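Local coordinates for tylactone synthase starter module and modules 1 & 2 (Streptomyces fradiae, PDB 2Z5L), which probably catalyses, as the first ketoreductase of the tylosin polyketide synthase, the stereospecific NADPH-dependent reduction of a β-keto group on the growing polyketide, at residues V82-R87 with S118-R123; A86-V91 with L128-S133. One frame throughout, in Å; residues are numbered along the deposited sequence.

Contact 1 (V82-R87 with S118-R123); sequences VPIGAR and STDAVR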
loop_
_atom_site.group_PDB
_atom_site.type_symbol
_atom_site.label_atom_id
_atom_site.label_comp_id
_atom_site.label_asym_id
_atom_site.label_seq_id
_atom_site.Cartn_x
_atom_site.Cartn_y
_atom_site.Cartn_z
ATOM N N VAL A 82 14.465 5.111 -20.506
ATOM C CA VAL A 82 13.026 4.980 -20.686
ATOM C C VAL A 82 12.332 6.164 -20.049
ATOM O O VAL A 82 12.350 6.336 -18.836
ATOM C CB VAL A 82 12.452 3.702 -20.044
ATOM C CG1 VAL A 82 10.923 3.738 -20.109
ATOM C CG2 VAL A 82 12.964 2.482 -20.779
ATOM N N PRO A 83 11.695 6.993 -20.870
ATOM C CA PRO A 83 10.996 8.172 -20.366
ATOM C C PRO A 83 9.761 7.849 -19.519
ATOM O O PRO A 83 9.057 6.855 -19.752
ATOM C CB PRO A 83 10.653 8.932 -21.641
ATOM C CG PRO A 83 10.404 7.820 -22.627
ATOM C CD PRO A 83 11.513 6.836 -22.324
ATOM N N ILE A 84 9.530 8.688 -18.515
ATOM C CA ILE A 84 8.371 8.554 -17.644
ATOM C C ILE A 84 7.184 8.775 -18.585
ATOM O O ILE A 84 7.293 9.534 -19.547
ATOM C CB ILE A 84 8.439 9.618 -16.542
ATOM C CG1 ILE A 84 9.743 9.422 -15.772
ATOM C CG2 ILE A 84 7.251 9.508 -15.601
ATOM C CD1 ILE A 84 10.096 10.568 -14.856
ATOM N N GLY A 85 6.070 8.098 -18.346
ATOM C CA GLY A 85 4.947 8.258 -19.248
ATOM C C GLY A 85 4.944 7.162 -20.309
ATOM O O GLY A 85 3.896 6.860 -20.888
ATOM N N ALA A 86 6.102 6.550 -20.570
ATOM C CA ALA A 86 6.177 5.479 -21.573
ATOM C C ALA A 86 5.269 4.297 -21.213
ATOM O O ALA A 86 5.215 3.881 -20.053
ATOM C CB ALA A 86 7.630 4.997 -21.741
ATOM N N ARG A 87 4.537 3.784 -22.207
ATOM C CA ARG A 87 3.620 2.645 -22.018
ATOM C C ARG A 87 4.328 1.313 -22.282
ATOM O O ARG A 87 5.376 1.290 -22.925
ATOM C CB ARG A 87 2.394 2.803 -22.930
ATOM C CG ARG A 87 1.267 3.588 -22.268
ATOM C CD ARG A 87 0.586 4.583 -23.206
ATOM N NE ARG A 87 -0.499 5.272 -22.504
ATOM C CZ ARG A 87 -1.674 4.720 -22.212
ATOM N NH1 ARG A 87 -1.926 3.466 -22.574
ATOM N NH2 ARG A 87 -2.589 5.415 -21.544
ATOM N N SER A 118 6.729 10.733 -8.696
ATOM C CA SER A 118 5.501 10.988 -9.427
ATOM C C SER A 118 4.776 9.680 -9.650
ATOM O O SER A 118 5.397 8.619 -9.717
ATOM C CB SER A 118 5.805 11.626 -10.781
ATOM O OG SER A 118 6.254 10.644 -11.703
ATOM N N THR A 119 3.459 9.767 -9.770
ATOM C CA THR A 119 2.653 8.585 -10.002
ATOM C C THR A 119 2.952 8.060 -11.395
ATOM O O THR A 119 2.862 6.862 -11.653
ATOM C CB THR A 119 1.165 8.898 -9.887
ATOM O OG1 THR A 119 0.891 9.434 -8.588
ATOM C CG2 THR A 119 0.358 7.629 -10.074
ATOM N N ASP A 120 3.312 8.964 -12.296
ATOM C CA ASP A 120 3.646 8.575 -13.657
ATOM C C ASP A 120 4.800 7.590 -13.606
ATOM O O ASP A 120 4.883 6.665 -14.413
ATOM C CB ASP A 120 4.055 9.799 -14.473
ATOM C CG ASP A 120 2.923 10.348 -15.296
ATOM O OD1 ASP A 120 1.769 10.309 -14.806
ATOM O OD2 ASP A 120 3.191 10.826 -16.429
ATOM N N ALA A 121 5.697 7.809 -12.652
ATOM C CA ALA A 121 6.854 6.946 -12.477
ATOM C C ALA A 121 6.377 5.551 -12.106
ATOM O O ALA A 121 6.916 4.565 -12.589
ATOM C CB ALA A 121 7.769 7.507 -11.386
ATOM N N VAL A 122 5.391 5.486 -11.213
ATOM C CA VAL A 122 4.818 4.213 -10.783
ATOM C C VAL A 122 4.167 3.528 -11.975
ATOM O O VAL A 122 4.315 2.321 -12.182
ATOM C CB VAL A 122 3.770 4.416 -9.699
ATOM C CG1 VAL A 122 3.300 3.053 -9.163
ATOM C CG2 VAL A 122 4.366 5.241 -8.580
ATOM N N ARG A 123 3.445 4.314 -12.766
ATOM C CA ARG A 123 2.786 3.778 -13.940
ATOM C C ARG A 123 3.824 3.213 -14.903
ATOM O O ARG A 123 3.679 2.083 -15.377
ATOM C CB ARG A 123 1.953 4.860 -14.630
ATOM C CG ARG A 123 0.824 5.419 -13.767
ATOM C CD ARG A 123 -0.059 6.343 -14.588
ATOM N NE ARG A 123 -1.089 6.989 -13.782
ATOM C CZ ARG A 123 -0.909 8.116 -13.100
ATOM N NH1 ARG A 123 0.266 8.737 -13.128
ATOM N NH2 ARG A 123 -1.902 8.620 -12.384
#

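Contact 2 (A86-V91 with L128-S133); sequences ARRAEV and LLQAVS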
loop_
_atom_site.group_PDB
_atom_site.type_symbol
_atom_site.label_atom_id
_atom_site.label_comp_id
_atom_site.label_asym_id
_atom_site.label_seq_id
_atom_site.Cartn_x
_atom_site.Cartn_y
_atom_site.Cartn_z
ATOM N N ALA A 86 6.102 6.550 -20.570
ATOM C CA ALA A 86 6.177 5.479 -21.573
ATOM C C ALA A 86 5.269 4.297 -21.213
ATOM O O ALA A 86 5.215 3.881 -20.053
ATOM C CB ALA A 86 7.630 4.997 -21.741
ATOM N N ARG A 87 4.537 3.784 -22.207
ATOM C CA ARG A 87 3.620 2.645 -22.018
ATOM C C ARG A 87 4.328 1.313 -22.282
ATOM O O ARG A 87 5.376 1.290 -22.925
ATOM C CB ARG A 87 2.394 2.803 -22.930
ATOM C CG ARG A 87 1.267 3.588 -22.268
ATOM C CD ARG A 87 0.586 4.583 -23.206
ATOM N NE ARG A 87 -0.499 5.272 -22.504
ATOM C CZ ARG A 87 -1.674 4.720 -22.212
ATOM N NH1 ARG A 87 -1.926 3.466 -22.574
ATOM N NH2 ARG A 87 -2.589 5.415 -21.544
ATOM N N ARG A 88 3.753 0.211 -21.793
ATOM C CA ARG A 88 4.371 -1.110 -21.930
ATOM C C ARG A 88 4.870 -1.446 -23.328
ATOM O O ARG A 88 6.001 -1.899 -23.502
ATOM C CB ARG A 88 3.424 -2.227 -21.435
ATOM C CG ARG A 88 2.031 -2.264 -22.066
ATOM C CD ARG A 88 1.113 -3.285 -21.372
ATOM N NE ARG A 88 1.572 -4.682 -21.478
ATOM C CZ ARG A 88 0.952 -5.713 -20.895
ATOM N NH1 ARG A 88 -0.141 -5.517 -20.171
ATOM N NH2 ARG A 88 1.420 -6.937 -21.020
ATOM N N ALA A 89 4.024 -1.224 -24.321
ATOM C CA ALA A 89 4.392 -1.501 -25.694
ATOM C C ALA A 89 5.650 -0.726 -26.059
ATOM O O ALA A 89 6.519 -1.253 -26.738
ATOM C CB ALA A 89 3.238 -1.123 -26.639
ATOM N N GLU A 90 5.748 0.526 -25.617
ATOM C CA GLU A 90 6.925 1.333 -25.927
ATOM C C GLU A 90 8.131 0.805 -25.161
ATOM O O GLU A 90 9.207 0.632 -25.729
ATOM C CB GLU A 90 6.696 2.791 -25.543
ATOM C CG GLU A 90 5.447 3.414 -26.149
ATOM C CD GLU A 90 5.004 4.657 -25.405
ATOM O OE1 GLU A 90 5.810 5.618 -25.321
ATOM O OE2 GLU A 90 3.853 4.674 -24.901
ATOM N N VAL A 91 7.941 0.538 -23.876
ATOM C CA VAL A 91 9.034 0.046 -23.059
ATOM C C VAL A 91 9.533 -1.302 -23.571
ATOM O O VAL A 91 10.740 -1.557 -23.580
ATOM C CB VAL A 91 8.615 -0.053 -21.582
ATOM C CG1 VAL A 91 9.814 -0.408 -20.718
ATOM C CG2 VAL A 91 8.016 1.266 -21.142
ATOM N N LEU A 128 7.291 -1.232 -17.112
ATOM C CA LEU A 128 8.600 -1.863 -17.297
ATOM C C LEU A 128 8.539 -3.348 -16.959
ATOM O O LEU A 128 9.074 -4.185 -17.685
ATOM C CB LEU A 128 9.662 -1.199 -16.408
ATOM C CG LEU A 128 11.003 -1.930 -16.201
ATOM C CD1 LEU A 128 11.772 -2.017 -17.513
ATOM C CD2 LEU A 128 11.818 -1.203 -15.159
ATOM N N LEU A 129 7.906 -3.668 -15.836
ATOM C CA LEU A 129 7.780 -5.058 -15.414
ATOM C C LEU A 129 6.973 -5.837 -16.440
ATOM O O LEU A 129 7.377 -6.926 -16.870
ATOM C CB LEU A 129 7.106 -5.153 -14.037
ATOM C CG LEU A 129 6.937 -6.563 -13.457
ATOM C CD1 LEU A 129 8.262 -7.305 -13.544
ATOM C CD2 LEU A 129 6.463 -6.474 -12.018
ATOM N N GLN A 130 5.837 -5.268 -16.832
ATOM C CA GLN A 130 4.957 -5.885 -17.820
ATOM C C GLN A 130 5.674 -6.170 -19.120
ATOM O O GLN A 130 5.423 -7.198 -19.775
ATOM C CB GLN A 130 3.759 -4.987 -18.125
ATOM C CG GLN A 130 2.842 -4.726 -16.945
ATOM C CD GLN A 130 1.755 -3.724 -17.289
ATOM O OE1 GLN A 130 2.036 -2.654 -17.839
ATOM N NE2 GLN A 130 0.510 -4.061 -16.969
ATOM N N ALA A 131 6.560 -5.254 -19.499
ATOM C CA ALA A 131 7.311 -5.393 -20.739
ATOM C C ALA A 131 8.337 -6.515 -20.660
ATOM O O ALA A 131 8.526 -7.251 -21.627
ATOM C CB ALA A 131 7.999 -4.073 -21.076
ATOM N N VAL A 132 8.988 -6.641 -19.506
ATOM C CA VAL A 132 9.995 -7.676 -19.308
ATOM C C VAL A 132 9.368 -9.059 -19.389
ATOM O O VAL A 132 9.959 -10.003 -19.916
ATOM C CB VAL A 132 10.685 -7.533 -17.945
ATOM C CG1 VAL A 132 11.608 -8.713 -17.711
ATOM C CG2 VAL A 132 11.472 -6.233 -17.901
ATOM N N SER A 133 8.161 -9.161 -18.853
ATOM C CA SER A 133 7.414 -10.400 -18.858
ATOM C C SER A 133 7.021 -10.699 -20.302
ATOM O O SER A 133 7.135 -11.834 -20.762
ATOM C CB SER A 133 6.168 -10.246 -17.982
ATOM O OG SER A 133 5.427 -11.445 -17.886
#

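Contact 1 (V82-R87 with S118-R123)
The type II beta turn from Pro83 to Ala86 sets Ile84 and Gly85 against the first turn of helix 119-135, with the CA atoms of Ile84 and Ala121 5.6 Å apart. The contact joins this turn, just after strand 80-81, to the N-capped start of the helix in the N-terminal, Rossmann-like half of the ketoreductase. Ile84 carries most of it. Its CG2, anti to the backbone N while CG1 lies beside that N (chi1 -58°), reaches over the helix start and meets Asp120 CB at 3.4 Å, the two side chains crossing at about a right angle. Ile84 CG2 also lies 3.7 Å from Ala121 N. That amide is engaged by the N-cap residue: Ala121 N donates to Ser118 OG at 3.0 Å, a capping bond with an N-H...O angle of 142°. Gly85 passes alongside Asp120, and its N bonds to Thr124 OG1, one turn further along the helix. No hydrogen bond joins the two segments themselves; they touch by van der Waals contact. The Asp120 carboxylate is held from its own helix, where Arg123 NH1 forms a salt bridge 2.7 Å from Asp120 OD1. Arg123 NH2 has a second acid in Glu360, while Asp120 OD2 lies 4.2 Å from Gly85 CA.

Contact 2 (A86-V91 with L128-S133)
Arg88 and Val91, on the first turn of helix 88-99, pack against Leu128, Gln130 and Ala131 in the second half of helix 119-135, joining two helices of the N-terminal Rossmann-like half. The Arg88 side chain crosses that of Gln130 at about a right angle. Its CB starts 3.9 Å from Gln130 OE1, and CG leaves between the backbone N and the carbonyl carbon (chi1 55°). Arg88 CD lies 3.7 Å from Gln130 OE1, and there the chain bends (chi3 -63°), which swings the guanidinium over the base of the glutamine. Arg88 NE and CZ both stand 4.0 Å from Gln130 CB, which sits over the centre of one guanidinium face. At the tip, Arg88 NH1 reaches 3.6 Å from Gln130 NE2; the two nitrogens are not bonded to each other, and the guanidinium and amide planes are 32° apart. The polar ends have their partners elsewhere: Arg88 NH1 bonds Asp352 O, Arg88 NH2 makes a salt bridge with Asp134 OD1, and Gln130 NE2 bonds Ile351 O and Leu354 O. Beside this polar pair, small and branched aliphatic side chains make the rest of the contact. Ala131 CB packs against the first turn of helix 88-99, 3.8 Å from Arg88 O, and also touches Val91 CB, while Val91 CG1 lies 3.9 Å from Leu128 CA and also meets the leucine's CD1. The chemistry implies that arginine and glutamine pack in van der Waals contact without a hydrogen bond between them, each turning its polar end to carbonyls of residues 351-354, so that the two helices and that loop are held together.

In the fold
After strand 80-81 the chain makes the turn of contact 1, then enters helix 88-99, whose first turn supplies contact 2. It continues through strand 107-111 to helix 119-135, whose start returns to 82-87 and whose second half returns to 86-91. Contact 1 thus closes a loop of 30 residues between its segments and contact 2 one of 36. The second contact starts and ends further along the chain than the first, so the closures cross instead of one enclosing the other. Their centres lie about 10 Å apart, and Val82 packing on Val91 bridges them. Together they fasten the connection from edge strand 80-81 and the beginning of helix 88-99 along helix 119-135, beside helix 356-376.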